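Long-range contacts in positive phenol-degradative gene regulator (Ralstonia sp. E2, PDB 5FRX), which probably activates transcription of phenol-degradation genes with the help of ATP and DNA binding, this portion of it being the zinc-containing sensor part that holds p-nitrophenol: residues A[17-22]-A[83-88]; A[169-174]-A[193-198]. All coordinates share one frame; numbering follows the deposited sequence.

Interaction 1 of 2, residues A[17-22]-A[83-88]; sequences SNLARR and KTMRSG
Met85 sets its CG anti to its own carbonyl carbon (chi1 -39°) and bends beyond that only at chi3 (60°), which carries SD and CE across to the loop of Asn18, Leu19 and Arg22. Arg22 folds the other way: turns at chi2 (-48°) and chi3 bring its guanidinium back alongside the sulfur, with the two side chains running antiparallel alongside one another. Each segment holds a type I beta turn, Asn18 to Arg21 and Lys83 to Arg86, with Arg22 directly after the first, in the part of the chain belonging to the activator of aromatic catabolism family. Their backbones stay well apart, Leu19 CA lying 9.1 Å from Met85 CA, and one side chain bridges the gap: Met85 contributes 100 of the 206 Å² buried on the two sides together. Arg22 NH1 is 3.5 Å from Met85 SD, approached obliquely, whereas Met85 CE meets the guanidinium at its edge, in plane, 3.6 Å from NH1. Aliphatic packing adds Arg22 CG, 3.8 Å from Met85 SD. From the buried side comes Leu19 CD2, 4.1 Å from Met85 SD; Leu19 itself rests on Met97, Cys100, Leu101 and Ile104 of helix 97-104, which ties this surface contact to the interior. Thr84 sits at the margin, its OG1 hydrogen-bonded to Leu81 O and 4.0 Å from Arg22 NH1, too far to bond. The grip is therefore van der Waals in kind, perhaps helped by the charge beside a polarisable sulfur. Beyond the sulfur, the methyl Met85 CE ends 3.8 Å from Asn18 OD1.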
loop_
_atom_site.group_PDB
_atom_site.type_symbol
_atom_site.label_atom_id
_atom_site.label_comp_id
_atom_site.label_asym_id
_atom_site.label_seq_id
_atom_site.Cartn_x
_atom_site.Cartn_y
_atom_site.Cartn_z
ATOM N N SER A 17 6.855 -21.349 -0.637
ATOM C CA SER A 17 6.000 -22.184 -1.473
ATOM C C SER A 17 4.730 -22.588 -0.732
ATOM O O SER A 17 3.669 -22.741 -1.338
ATOM C CB SER A 17 6.757 -23.431 -1.936
ATOM O OG SER A 17 7.792 -23.091 -2.842
ATOM N N ASN A 18 4.845 -22.758 0.581
ATOM C CA ASN A 18 3.706 -23.143 1.406
ATOM C C ASN A 18 2.750 -21.980 1.646
ATOM O O ASN A 18 1.532 -22.140 1.568
ATOM C CB ASN A 18 4.183 -23.716 2.743
ATOM C CG ASN A 18 3.036 -24.132 3.641
ATOM O OD1 ASN A 18 1.868 -24.047 3.256
ATOM N ND2 ASN A 18 3.361 -24.584 4.847
ATOM N N LEU A 19 3.309 -20.811 1.937
ATOM C CA LEU A 19 2.507 -19.619 2.187
ATOM C C LEU A 19 1.970 -19.032 0.887
ATOM O O LEU A 19 1.214 -18.060 0.898
ATOM C CB LEU A 19 3.329 -18.568 2.938
ATOM C CG LEU A 19 3.445 -18.754 4.452
ATOM C CD1 LEU A 19 4.649 -18.000 4.996
ATOM C CD2 LEU A 19 2.168 -18.306 5.148
ATOM N N ALA A 20 2.365 -19.629 -0.234
ATOM C CA ALA A 20 1.925 -19.166 -1.544
ATOM C C ALA A 20 0.487 -19.592 -1.824
ATOM O O ALA A 20 -0.236 -18.922 -2.563
ATOM C CB ALA A 20 2.855 -19.684 -2.630
ATOM N N ARG A 21 0.079 -20.708 -1.230
ATOM C CA ARG A 21 -1.272 -21.225 -1.415
ATOM C C ARG A 21 -2.309 -20.284 -0.811
ATOM O O ARG A 21 -3.451 -20.227 -1.268
ATOM C CB ARG A 21 -1.402 -22.619 -0.797
ATOM C CG ARG A 21 -0.363 -23.613 -1.289
ATOM C CD ARG A 21 -0.834 -25.045 -1.089
ATOM N NE ARG A 21 -1.358 -25.267 0.256
ATOM C CZ ARG A 21 -0.635 -25.730 1.271
ATOM N NH1 ARG A 21 0.647 -26.020 1.097
ATOM N NH2 ARG A 21 -1.194 -25.901 2.461
ATOM N N ARG A 22 -1.905 -19.549 0.220
ATOM C CA ARG A 22 -2.808 -18.601 0.896
ATOM C C ARG A 22 -3.004 -17.264 0.154
ATOM O O ARG A 22 -3.705 -16.372 0.630
ATOM C CB ARG A 22 -2.297 -18.337 2.313
ATOM C CG ARG A 22 -1.939 -19.604 3.066
ATOM C CD ARG A 22 -3.055 -20.645 2.959
ATOM N NE ARG A 22 -4.320 -20.191 3.543
ATOM C CZ ARG A 22 -4.716 -20.466 4.786
ATOM N NH1 ARG A 22 -3.945 -21.198 5.589
ATOM N NH2 ARG A 22 -5.882 -20.009 5.231
ATOM N N LYS A 83 -0.658 -18.370 12.527
ATOM C CA LYS A 83 -1.189 -19.204 13.624
ATOM C C LYS A 83 -2.266 -20.213 13.206
ATOM O O LYS A 83 -2.516 -21.186 13.919
ATOM C CB LYS A 83 -1.746 -18.320 14.744
ATOM C CG LYS A 83 -0.654 -17.775 15.659
ATOM C CD LYS A 83 -1.192 -17.048 16.889
ATOM C CE LYS A 83 -1.671 -15.652 16.546
ATOM N NZ LYS A 83 -1.542 -14.766 17.731
ATOM N N THR A 84 -2.908 -19.988 12.061
ATOM C CA THR A 84 -3.851 -20.971 11.541
ATOM C C THR A 84 -3.115 -22.063 10.770
ATOM O O THR A 84 -3.719 -23.036 10.327
ATOM C CB THR A 84 -4.914 -20.335 10.626
ATOM O OG1 THR A 84 -4.338 -20.027 9.350
ATOM C CG2 THR A 84 -5.504 -19.073 11.271
ATOM N N MET A 85 -1.810 -21.893 10.600
ATOM C CA MET A 85 -0.996 -22.896 9.931
ATOM C C MET A 85 -0.004 -23.509 10.900
ATOM O O MET A 85 1.086 -23.908 10.490
ATOM C CB MET A 85 -0.247 -22.288 8.753
ATOM C CG MET A 85 -1.059 -21.283 7.971
ATOM S SD MET A 85 -0.488 -21.156 6.270
ATOM C CE MET A 85 -0.738 -22.847 5.708
ATOM N N ARG A 86 -0.372 -23.563 12.182
ATOM C CA ARG A 86 0.503 -24.103 13.227
ATOM C C ARG A 86 0.959 -25.520 12.925
ATOM O O ARG A 86 2.155 -25.765 12.755
ATOM C CB ARG A 86 -0.193 -24.080 14.582
ATOM C CG ARG A 86 -0.272 -22.707 15.206
ATOM C CD ARG A 86 -0.683 -22.817 16.653
ATOM N NE ARG A 86 -0.790 -21.522 17.322
ATOM C CZ ARG A 86 0.218 -20.903 17.935
ATOM N NH1 ARG A 86 1.432 -21.444 17.953
ATOM N NH2 ARG A 86 0.015 -19.736 18.535
ATOM N N SER A 87 0.004 -26.449 12.883
ATOM C CA SER A 87 0.272 -27.826 12.457
ATOM C C SER A 87 1.321 -28.514 13.317
ATOM O O SER A 87 1.158 -28.641 14.529
ATOM C CB SER A 87 0.722 -27.853 10.989
ATOM O OG SER A 87 1.270 -29.117 10.640
ATOM N N GLY A 88 2.395 -28.957 12.667
ATOM C CA GLY A 88 3.502 -29.602 13.344
ATOM C C GLY A 88 4.783 -28.797 13.247
ATOM O O GLY A 88 5.857 -29.275 13.620
#

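Interaction 2 of 2, residues A[169-174]-A[193-198]; sequences TILYRE and EQWEDG. With ZN (zinc ion), chain C; NPO (p-nitrophenol), chain D.
Leu171 and Arg173, alternate residues of an edge strand in the four-stranded antiparallel sheet, receive Trp195 from the loop that follows strand 185-191; the strand segment lies in the V4R family region. One hydrogen bond joins the segments: Trp195 NE1 to Leu171 O, 3.0 Å, bent to 131° at the hydrogen and arriving above the carbonyl plane. It is shared, since NE1 also bonds Lys190 O. Packing includes a CH-pi contact: Arg173 CG sits over the six-membered ring of Trp195, 3.8 Å from its centroid and 27° off the normal. Over the same side of the indole, Leu171 CB packs near the NE1 and CD1 end, 3.9 Å from Trp195 CD1, and Leu171 CD1 reaches Gly198 O at 3.4 Å. The charged contact follows from a bend at chi3 (72°) of Arg173, which turns the guanidinium off the indole to Asp197; Asp197 OD2 lies over one face of the guanidinium, 2.6 Å from Arg173 NH1. Glu201 is a second salt-bridge partner of that nitrogen. Ligand groups stand on the same strand. Tyr172 OH, hydrogen-bonded to Thr162, makes a weak, unsettled bond to O3 of p-nitrophenol, and Glu174 completes a zinc site with Cys151, Cys177 and Cys185, its OE1 1.9 Å from the metal.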
loop_
_atom_site.group_PDB
_atom_site.type_symbol
_atom_site.label_atom_id
_atom_site.label_comp_id
_atom_site.label_asym_id
_atom_site.label_seq_id
_atom_site.Cartn_x
_atom_site.Cartn_y
_atom_site.Cartn_z
ATOM N N THR A 169 5.191 -8.416 23.975
ATOM C CA THR A 169 5.855 -7.384 23.170
ATOM C C THR A 169 7.322 -7.670 22.804
ATOM O O THR A 169 8.185 -7.795 23.670
ATOM C CB THR A 169 5.801 -6.044 23.893
ATOM O OG1 THR A 169 4.431 -5.667 24.085
ATOM C CG2 THR A 169 6.495 -4.984 23.072
ATOM N N ILE A 170 7.601 -7.774 21.513
ATOM C CA ILE A 170 8.969 -7.918 21.034
ATOM C C ILE A 170 9.344 -6.742 20.141
ATOM O O ILE A 170 8.929 -6.676 18.980
ATOM C CB ILE A 170 9.159 -9.229 20.258
ATOM C CG1 ILE A 170 8.765 -10.416 21.144
ATOM C CG2 ILE A 170 10.590 -9.362 19.781
ATOM C CD1 ILE A 170 9.284 -10.306 22.570
ATOM N N LEU A 171 10.115 -5.799 20.675
ATOM C CA LEU A 171 10.520 -4.641 19.878
ATOM C C LEU A 171 11.736 -4.970 19.025
ATOM O O LEU A 171 12.618 -5.708 19.456
ATOM C CB LEU A 171 10.832 -3.442 20.766
ATOM C CG LEU A 171 9.774 -2.925 21.733
ATOM C CD1 LEU A 171 10.333 -1.734 22.490
ATOM C CD2 LEU A 171 8.497 -2.547 21.013
ATOM N N TYR A 172 11.778 -4.423 17.812
ATOM C CA TYR A 172 12.973 -4.490 16.972
ATOM C C TYR A 172 13.590 -3.116 16.754
ATOM O O TYR A 172 12.894 -2.105 16.776
ATOM C CB TYR A 172 12.665 -5.078 15.600
ATOM C CG TYR A 172 12.300 -6.540 15.532
ATOM C CD1 TYR A 172 11.101 -7.011 16.056
ATOM C CD2 TYR A 172 13.127 -7.436 14.889
ATOM C CE1 TYR A 172 10.758 -8.333 15.962
ATOM C CE2 TYR A 172 12.796 -8.760 14.794
ATOM C CZ TYR A 172 11.607 -9.204 15.324
ATOM O OH TYR A 172 11.279 -10.533 15.204
ATOM N N ARG A 173 14.900 -3.099 16.531
ATOM C CA ARG A 173 15.588 -1.914 16.052
ATOM C C ARG A 173 16.477 -2.290 14.889
ATOM O O ARG A 173 17.047 -3.388 14.866
ATOM C CB ARG A 173 16.422 -1.274 17.147
ATOM C CG ARG A 173 15.666 -1.034 18.431
ATOM C CD ARG A 173 16.317 0.087 19.223
ATOM N NE ARG A 173 16.075 1.367 18.569
ATOM C CZ ARG A 173 15.186 2.255 18.995
ATOM N NH1 ARG A 173 14.471 2.001 20.087
ATOM N NH2 ARG A 173 15.026 3.395 18.332
ATOM N N GLU A 174 16.565 -1.389 13.910
ATOM C CA GLU A 174 17.531 -1.506 12.827
ATOM C C GLU A 174 18.902 -1.145 13.366
ATOM O O GLU A 174 19.092 -0.060 13.895
ATOM C CB GLU A 174 17.180 -0.582 11.654
ATOM C CG GLU A 174 15.962 -0.952 10.840
ATOM C CD GLU A 174 15.885 -0.180 9.525
ATOM O OE1 GLU A 174 16.527 -0.593 8.537
ATOM O OE2 GLU A 174 15.179 0.848 9.489
ATOM N N GLU A 193 11.534 -5.475 27.823
ATOM C CA GLU A 193 12.392 -5.133 28.969
ATOM C C GLU A 193 13.893 -5.366 28.724
ATOM O O GLU A 193 14.730 -4.686 29.326
ATOM C CB GLU A 193 11.955 -5.908 30.219
ATOM C CG GLU A 193 12.206 -7.412 30.154
ATOM C CD GLU A 193 12.017 -8.097 31.502
ATOM O OE1 GLU A 193 11.649 -7.415 32.485
ATOM O OE2 GLU A 193 12.238 -9.322 31.583
ATOM N N GLN A 194 14.230 -6.318 27.851
ATOM C CA GLN A 194 15.618 -6.535 27.425
ATOM C C GLN A 194 16.186 -5.337 26.648
ATOM O O GLN A 194 17.310 -5.409 26.153
ATOM C CB GLN A 194 15.741 -7.804 26.549
ATOM C CG GLN A 194 15.632 -9.163 27.271
ATOM C CD GLN A 194 15.824 -10.380 26.337
ATOM O OE1 GLN A 194 16.611 -10.341 25.391
ATOM N NE2 GLN A 194 15.097 -11.463 26.612
ATOM N N TRP A 195 15.402 -4.260 26.517
ATOM C CA TRP A 195 15.812 -3.043 25.789
ATOM C C TRP A 195 15.992 -1.895 26.756
ATOM O O TRP A 195 15.087 -1.591 27.526
ATOM C CB TRP A 195 14.782 -2.596 24.724
ATOM C CG TRP A 195 14.726 -3.415 23.482
ATOM C CD1 TRP A 195 13.778 -4.330 23.156
ATOM C CD2 TRP A 195 15.649 -3.382 22.381
ATOM N NE1 TRP A 195 14.064 -4.890 21.943
ATOM C CE2 TRP A 195 15.204 -4.323 21.443
ATOM C CE3 TRP A 195 16.811 -2.655 22.109
ATOM C CZ2 TRP A 195 15.875 -4.557 20.252
ATOM C CZ3 TRP A 195 17.475 -2.890 20.932
ATOM C CH2 TRP A 195 17.005 -3.830 20.013
ATOM N N GLU A 196 17.135 -1.225 26.681
ATOM C CA GLU A 196 17.391 -0.088 27.548
ATOM C C GLU A 196 16.336 0.997 27.302
ATOM O O GLU A 196 15.672 1.442 28.244
ATOM C CB GLU A 196 18.814 0.434 27.321
ATOM C CG GLU A 196 19.280 1.482 28.309
ATOM C CD GLU A 196 19.737 0.900 29.633
ATOM O OE1 GLU A 196 19.756 -0.345 29.768
ATOM O OE2 GLU A 196 20.082 1.694 30.542
ATOM N N ASP A 197 16.160 1.388 26.035
ATOM C CA ASP A 197 15.199 2.435 25.658
ATOM C C ASP A 197 13.834 1.864 25.281
ATOM O O ASP A 197 13.037 2.524 24.612
ATOM C CB ASP A 197 15.740 3.293 24.493
ATOM C CG ASP A 197 15.826 2.530 23.170
ATOM O OD1 ASP A 197 16.133 1.317 23.193
ATOM O OD2 ASP A 197 15.600 3.158 22.104
ATOM N N GLY A 198 13.568 0.646 25.738
ATOM C CA GLY A 198 12.365 -0.084 25.371
ATOM C C GLY A 198 11.070 0.564 25.807
ATOM O O GLY A 198 10.028 0.356 25.191
HETATM ZN ZN ZN C . 16.641 -0.007 6.685
HETATM C C1 NPO D . 10.343 -10.929 11.306
HETATM C C2 NPO D . 11.622 -10.452 11.125
HETATM C C3 NPO D . 11.923 -9.711 10.006
HETATM C C4 NPO D . 10.943 -9.443 9.065
HETATM C C5 NPO D . 9.657 -9.922 9.236
HETATM C C6 NPO D . 9.352 -10.661 10.371
HETATM O OH NPO D . 11.273 -8.692 7.937
HETATM N N1 NPO D . 10.050 -11.679 12.483
HETATM O O2 NPO D . 8.747 -11.831 12.855
HETATM O O3 NPO D . 10.951 -12.138 13.190
#

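From the N terminus, the chain first passes the loop 17-22, then strands 23-26, 31-34 and 37-43 and the long helix 44-83; interaction 1 closes this excursion, with 60 residues between its segments, by setting the loop after the helix against the one before the first strand. The chain then lays down strands 109-118 and 123-131 and helix 152-166; strands 170-176 and 185-191 complete the four-stranded sheet. Interaction 2 closes a much shorter loop, 18 residues holding strand 185-191, and ties edge strand 170-176 to the run into helix 198-202. The two are in series, neither nested nor crossed. The centres of interactions 1 and 2 are 28 Å apart and their nearest atoms about 11 Å apart, without touching.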